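Local coordinates for protein nucleoporin NUP170 (Chaetomium thermophilum, PDB 5HAX) that probably serves as a scaffold nucleoporin of the nuclear pore complex, with an N-terminal beta-propeller followed by an alpha-helical region, at residues A[500-505]-A[553-558]; A[492-497]-A[530-535]. All blocks are in the same frame, centred on the assembly; numbering follows the deposited sequence.

Contact 1: A[500-505]-A[553-558]; sequences NCVSAS and ENLARA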
loop_
_atom_site.group_PDB
_atom_site.type_symbol
_atom_site.label_atom_id
_atom_site.label_comp_id
_atom_site.label_asym_id
_atom_site.label_seq_id
_atom_site.Cartn_x
_atom_site.Cartn_y
_atom_site.Cartn_z
ATOM N N ASN A 500 5.689 -16.654 -22.754
ATOM C CA ASN A 500 5.572 -18.091 -22.968
ATOM C C ASN A 500 4.948 -18.431 -24.314
ATOM O O ASN A 500 5.051 -19.581 -24.754
ATOM C CB ASN A 500 4.744 -18.727 -21.850
ATOM C CG ASN A 500 5.326 -18.471 -20.473
ATOM O OD1 ASN A 500 6.530 -18.267 -20.324
ATOM N ND2 ASN A 500 4.469 -18.484 -19.458
ATOM N N CYS A 501 4.304 -17.467 -24.968
ATOM C CA CYS A 501 3.692 -17.671 -26.274
ATOM C C CYS A 501 4.633 -17.346 -27.425
ATOM O O CYS A 501 4.243 -17.511 -28.586
ATOM C CB CYS A 501 2.425 -16.815 -26.397
ATOM S SG CYS A 501 1.100 -17.281 -25.264
ATOM N N VAL A 502 5.854 -16.887 -27.134
ATOM C CA VAL A 502 6.801 -16.542 -28.194
ATOM C C VAL A 502 7.046 -17.741 -29.101
ATOM O O VAL A 502 7.165 -17.600 -30.325
ATOM C CB VAL A 502 8.115 -16.021 -27.579
ATOM C CG1 VAL A 502 9.162 -15.777 -28.661
ATOM C CG2 VAL A 502 7.860 -14.750 -26.781
ATOM N N SER A 503 7.129 -18.934 -28.518
ATOM C CA SER A 503 7.363 -20.170 -29.262
ATOM C C SER A 503 6.072 -20.983 -29.302
ATOM O O SER A 503 5.933 -22.009 -28.633
ATOM C CB SER A 503 8.502 -20.966 -28.614
ATOM O OG SER A 503 9.723 -20.253 -28.667
ATOM N N ALA A 504 5.119 -20.520 -30.100
ATOM C CA ALA A 504 3.835 -21.208 -30.224
ATOM C C ALA A 504 3.109 -20.661 -31.451
ATOM O O ALA A 504 3.659 -19.853 -32.212
ATOM C CB ALA A 504 3.008 -21.059 -28.948
ATOM N N SER A 505 1.866 -21.098 -31.632
ATOM C CA SER A 505 1.095 -20.845 -32.839
ATOM C C SER A 505 0.320 -19.532 -32.743
ATOM O O SER A 505 0.289 -18.863 -31.708
ATOM C CB SER A 505 0.123 -22.000 -33.092
ATOM O OG SER A 505 -0.806 -22.123 -32.026
ATOM N N GLU A 553 7.180 -7.600 -26.706
ATOM C CA GLU A 553 6.556 -6.345 -27.106
ATOM C C GLU A 553 5.935 -6.449 -28.493
ATOM O O GLU A 553 4.909 -5.813 -28.761
ATOM C CB GLU A 553 7.585 -5.215 -27.059
ATOM C CG GLU A 553 8.071 -4.887 -25.651
ATOM C CD GLU A 553 9.161 -3.830 -25.636
ATOM O OE1 GLU A 553 9.448 -3.248 -26.705
ATOM O OE2 GLU A 553 9.731 -3.581 -24.553
ATOM N N ASN A 554 6.533 -7.246 -29.382
ATOM C CA ASN A 554 5.950 -7.447 -30.705
ATOM C C ASN A 554 4.706 -8.324 -30.627
ATOM O O ASN A 554 3.746 -8.116 -31.377
ATOM C CB ASN A 554 6.988 -8.056 -31.649
ATOM C CG ASN A 554 8.008 -7.038 -32.127
ATOM O OD1 ASN A 554 7.700 -5.855 -32.278
ATOM N ND2 ASN A 554 9.229 -7.495 -32.372
ATOM N N LEU A 555 4.709 -9.315 -29.733
ATOM C CA LEU A 555 3.494 -10.084 -29.485
ATOM C C LEU A 555 2.399 -9.199 -28.906
ATOM O O LEU A 555 1.230 -9.301 -29.299
ATOM C CB LEU A 555 3.785 -11.247 -28.535
ATOM C CG LEU A 555 3.882 -12.647 -29.141
ATOM C CD1 LEU A 555 4.248 -13.650 -28.060
ATOM C CD2 LEU A 555 2.579 -13.043 -29.815
ATOM N N ALA A 556 2.762 -8.327 -27.961
ATOM C CA ALA A 556 1.794 -7.393 -27.399
ATOM C C ALA A 556 1.214 -6.490 -28.480
ATOM O O ALA A 556 0.007 -6.220 -28.492
ATOM C CB ALA A 556 2.453 -6.566 -26.296
ATOM N N ARG A 557 2.061 -6.009 -29.396
ATOM C CA ARG A 557 1.563 -5.258 -30.546
ATOM C C ARG A 557 0.582 -6.091 -31.361
ATOM O O ARG A 557 -0.474 -5.595 -31.772
ATOM C CB ARG A 557 2.730 -4.804 -31.424
ATOM C CG ARG A 557 2.316 -4.254 -32.789
ATOM C CD ARG A 557 3.520 -3.881 -33.640
ATOM N NE ARG A 557 4.376 -5.029 -33.926
ATOM C CZ ARG A 557 5.441 -4.991 -34.724
ATOM N NH1 ARG A 557 5.787 -3.859 -35.325
ATOM N NH2 ARG A 557 6.161 -6.086 -34.924
ATOM N N ALA A 558 0.919 -7.359 -31.612
ATOM C CA ALA A 558 0.042 -8.217 -32.403
ATOM C C ALA A 558 -1.301 -8.418 -31.713
ATOM O O ALA A 558 -2.344 -8.485 -32.373
ATOM C CB ALA A 558 0.720 -9.561 -32.660
#

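Contact 2: A[492-497]-A[530-535]; sequences DIFAKA and LAVACG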
loop_
_atom_site.group_PDB
_atom_site.type_symbol
_atom_site.label_atom_id
_atom_site.label_comp_id
_atom_site.label_asym_id
_atom_site.label_seq_id
_atom_site.Cartn_x
_atom_site.Cartn_y
_atom_site.Cartn_z
ATOM N N ASP A 492 2.398 -7.080 -15.658
ATOM C CA ASP A 492 3.434 -8.065 -15.362
ATOM C C ASP A 492 2.978 -9.468 -15.741
ATOM O O ASP A 492 3.741 -10.238 -16.337
ATOM C CB ASP A 492 3.807 -8.012 -13.881
ATOM C CG ASP A 492 4.278 -6.641 -13.444
ATOM O OD1 ASP A 492 5.146 -6.057 -14.129
ATOM O OD2 ASP A 492 3.773 -6.146 -12.414
ATOM N N ILE A 493 1.736 -9.819 -15.397
ATOM C CA ILE A 493 1.197 -11.130 -15.752
ATOM C C ILE A 493 1.055 -11.250 -17.263
ATOM O O ILE A 493 1.428 -12.264 -17.864
ATOM C CB ILE A 493 -0.152 -11.356 -15.045
ATOM C CG1 ILE A 493 0.037 -11.373 -13.524
ATOM C CG2 ILE A 493 -0.805 -12.653 -15.526
ATOM C CD1 ILE A 493 -1.263 -11.286 -12.750
ATOM N N PHE A 494 0.498 -10.218 -17.898
ATOM C CA PHE A 494 0.285 -10.258 -19.339
ATOM C C PHE A 494 1.606 -10.409 -20.085
ATOM O O PHE A 494 1.713 -11.219 -21.014
ATOM C CB PHE A 494 -0.450 -8.997 -19.788
ATOM C CG PHE A 494 -0.975 -9.070 -21.191
ATOM C CD1 PHE A 494 -0.321 -8.421 -22.225
ATOM C CD2 PHE A 494 -2.120 -9.791 -21.476
ATOM C CE1 PHE A 494 -0.803 -8.490 -23.517
ATOM C CE2 PHE A 494 -2.607 -9.862 -22.765
ATOM C CZ PHE A 494 -1.947 -9.211 -23.787
ATOM N N ALA A 495 2.626 -9.647 -19.683
ATOM C CA ALA A 495 3.929 -9.749 -20.333
ATOM C C ALA A 495 4.540 -11.130 -20.134
ATOM O O ALA A 495 5.083 -11.719 -21.077
ATOM C CB ALA A 495 4.864 -8.669 -19.790
ATOM N N LYS A 496 4.465 -11.662 -18.912
ATOM C CA LYS A 496 5.017 -12.985 -18.640
ATOM C C LYS A 496 4.295 -14.054 -19.451
ATOM O O LYS A 496 4.934 -14.929 -20.048
ATOM C CB LYS A 496 4.922 -13.283 -17.144
ATOM C CG LYS A 496 5.586 -14.580 -16.696
ATOM C CD LYS A 496 7.051 -14.379 -16.341
ATOM C CE LYS A 496 7.563 -15.520 -15.472
ATOM N NZ LYS A 496 8.968 -15.308 -15.029
ATOM N N ALA A 497 2.961 -13.996 -19.489
ATOM C CA ALA A 497 2.188 -14.971 -20.252
ATOM C C ALA A 497 2.549 -14.921 -21.731
ATOM O O ALA A 497 2.758 -15.960 -22.368
ATOM C CB ALA A 497 0.694 -14.722 -20.053
ATOM N N LEU A 530 -1.341 -2.871 -24.990
ATOM C CA LEU A 530 -0.793 -1.579 -25.385
ATOM C C LEU A 530 0.341 -1.164 -24.456
ATOM O O LEU A 530 1.402 -0.722 -24.910
ATOM C CB LEU A 530 -1.902 -0.526 -25.388
ATOM C CG LEU A 530 -1.469 0.918 -25.656
ATOM C CD1 LEU A 530 -0.807 1.033 -27.021
ATOM C CD2 LEU A 530 -2.662 1.853 -25.549
ATOM N N ALA A 531 0.136 -1.317 -23.145
ATOM C CA ALA A 531 1.165 -0.939 -22.179
ATOM C C ALA A 531 2.431 -1.762 -22.376
ATOM O O ALA A 531 3.537 -1.213 -22.441
ATOM C CB ALA A 531 0.630 -1.103 -20.758
ATOM N N VAL A 532 2.291 -3.088 -22.469
ATOM C CA VAL A 532 3.452 -3.944 -22.703
ATOM C C VAL A 532 4.129 -3.567 -24.014
ATOM O O VAL A 532 5.361 -3.486 -24.092
ATOM C CB VAL A 532 3.039 -5.429 -22.691
ATOM C CG1 VAL A 532 4.210 -6.321 -23.105
ATOM C CG2 VAL A 532 2.528 -5.829 -21.315
ATOM N N ALA A 533 3.338 -3.334 -25.065
ATOM C CA ALA A 533 3.906 -2.922 -26.344
ATOM C C ALA A 533 4.724 -1.646 -26.211
ATOM O O ALA A 533 5.704 -1.459 -26.940
ATOM C CB ALA A 533 2.793 -2.729 -27.372
ATOM N N CYS A 534 4.348 -0.766 -25.285
ATOM C CA CYS A 534 5.059 0.483 -25.053
ATOM C C CYS A 534 6.209 0.334 -24.062
ATOM O O CYS A 534 6.807 1.340 -23.671
ATOM C CB CYS A 534 4.082 1.556 -24.560
ATOM S SG CYS A 534 2.890 2.086 -25.809
ATOM N N GLY A 535 6.528 -0.891 -23.646
ATOM C CA GLY A 535 7.659 -1.143 -22.777
ATOM C C GLY A 535 7.334 -1.266 -21.305
ATOM O O GLY A 535 8.257 -1.441 -20.502
#

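Contact 1: A[500-505]-A[553-558]
Leu555 reaches Cys501 and Val502 because its side chain is extended at the second torsion: CD1 is anti to CA (chi2 177°), which places this methyl at the far end of the chain. The first torsion, chi1 -104°, lies well off a staggered value, a somewhat strained rotation. On the other side Val502 is turned with CG1 anti to its own N (chi1 175°), and it is the second methyl, CG2, that faces the leucine.

CD1 of Leu555 rests over the face of the peptide joining Cys501 to Val502, 3.7 Å from Val502 N and 3.8 Å from Cys501 C. Two side-chain carbons flank this seat: Cys501 CB and Val502 CG2 each lie 4.0 Å from Leu555 CD1. Cys501 touches through CB; its sulfur points away from the leucine. Val502 and Leu555 approach at a slant, methyl to methyl. The contact is small, 98 Å² in all, and rests on van der Waals packing of a methyl against a peptide and two apolar side-chain carbons. Each residue suits its place: leucine is long enough to bridge backbones whose CA atoms are 7.4 Å apart at Val502 and Leu555, cysteine is slim enough for the methyl to come down on the peptide beside it, and branched valine closes one flank without a long reach.

The contact joins the weakly bonded last part of helix 490-501, and the loop that follows, to one side of helix 549-562. Ser505 ends that loop as the N-cap of helix 506-520, its OG making a weak hydrogen bond to Ala508 N. Helix 506-520 packs nearby, with Leu509 against Leu555 and Glu512 against Cys501, while Ala556 touches helix 522-533.

Contact 2: A[492-497]-A[530-535]
Val532 touches Phe494 with one methyl and Ala495 with both, joining helices 490-501 and 522-533 by apolar helix-helix packing in the alpha-helical part that follows the beta-propeller, consistent with the alpha-solenoid of this nucleoporin family. CG2 does most of the work, lying 4.0 Å from Phe494 CD1 and 4.0 Å from Ala495 CB. CG1 adds a second touch on the alanine, 4.1 Å from Ala495 CB. The backbones come close here, with 6.3 Å between the CA atoms of Ala495 and Val532, a spacing suited to alanine's single methyl on one side and a short, branched valine on the other.

Phe494 takes the valine at its ring edge: Val532 CG2 lies in the plane of the ring, beside CD1, and not over a face. With CG anti to the backbone N (chi1 -168°), the ring swings off its own helix toward helix 522-533, where it also meets Thr525, Ala528 and Ala529. A broad, flat phenylalanine can thus span several residues of the partner helix, and Phe516 packs against it in a T-shaped arrangement that probably helps to position it.

On another flank of Val532, Thr552 and Ala556 of helix 549-562 pack against it. Farther out, Asp492 forms a salt bridge with Arg489 near the start of helix 490-501. Helix 522-533 ends in a Schellman motif whose residue of positive phi is Gly535 (97°); having no CB to press on the preceding carbonyl, glycine suits this conformation. Gln536 N bonds back to Ala531 O, and Gly535 N donates to Val532 O at 2.9 Å.

How the contacts relate
From the N terminus, the chain leaves propeller strand 481-487 and enters helix 490-501, which carries 492-497 of contact 2 and leads into 500-505 of contact 1, the latter mostly in the following loop. It runs on through helix 506-520 into helix 522-533, where 530-535 closes the loop of contact 2, and then to helix 549-562, where 553-558 closes that of contact 1. The segments therefore alternate and the two loops cross. Their centres are about 10 Å apart, and they meet directly where Glu553 CG lies 3.4 Å from Val532 O. Together they tie the helix following the propeller to two successive helices of the alpha-helical region.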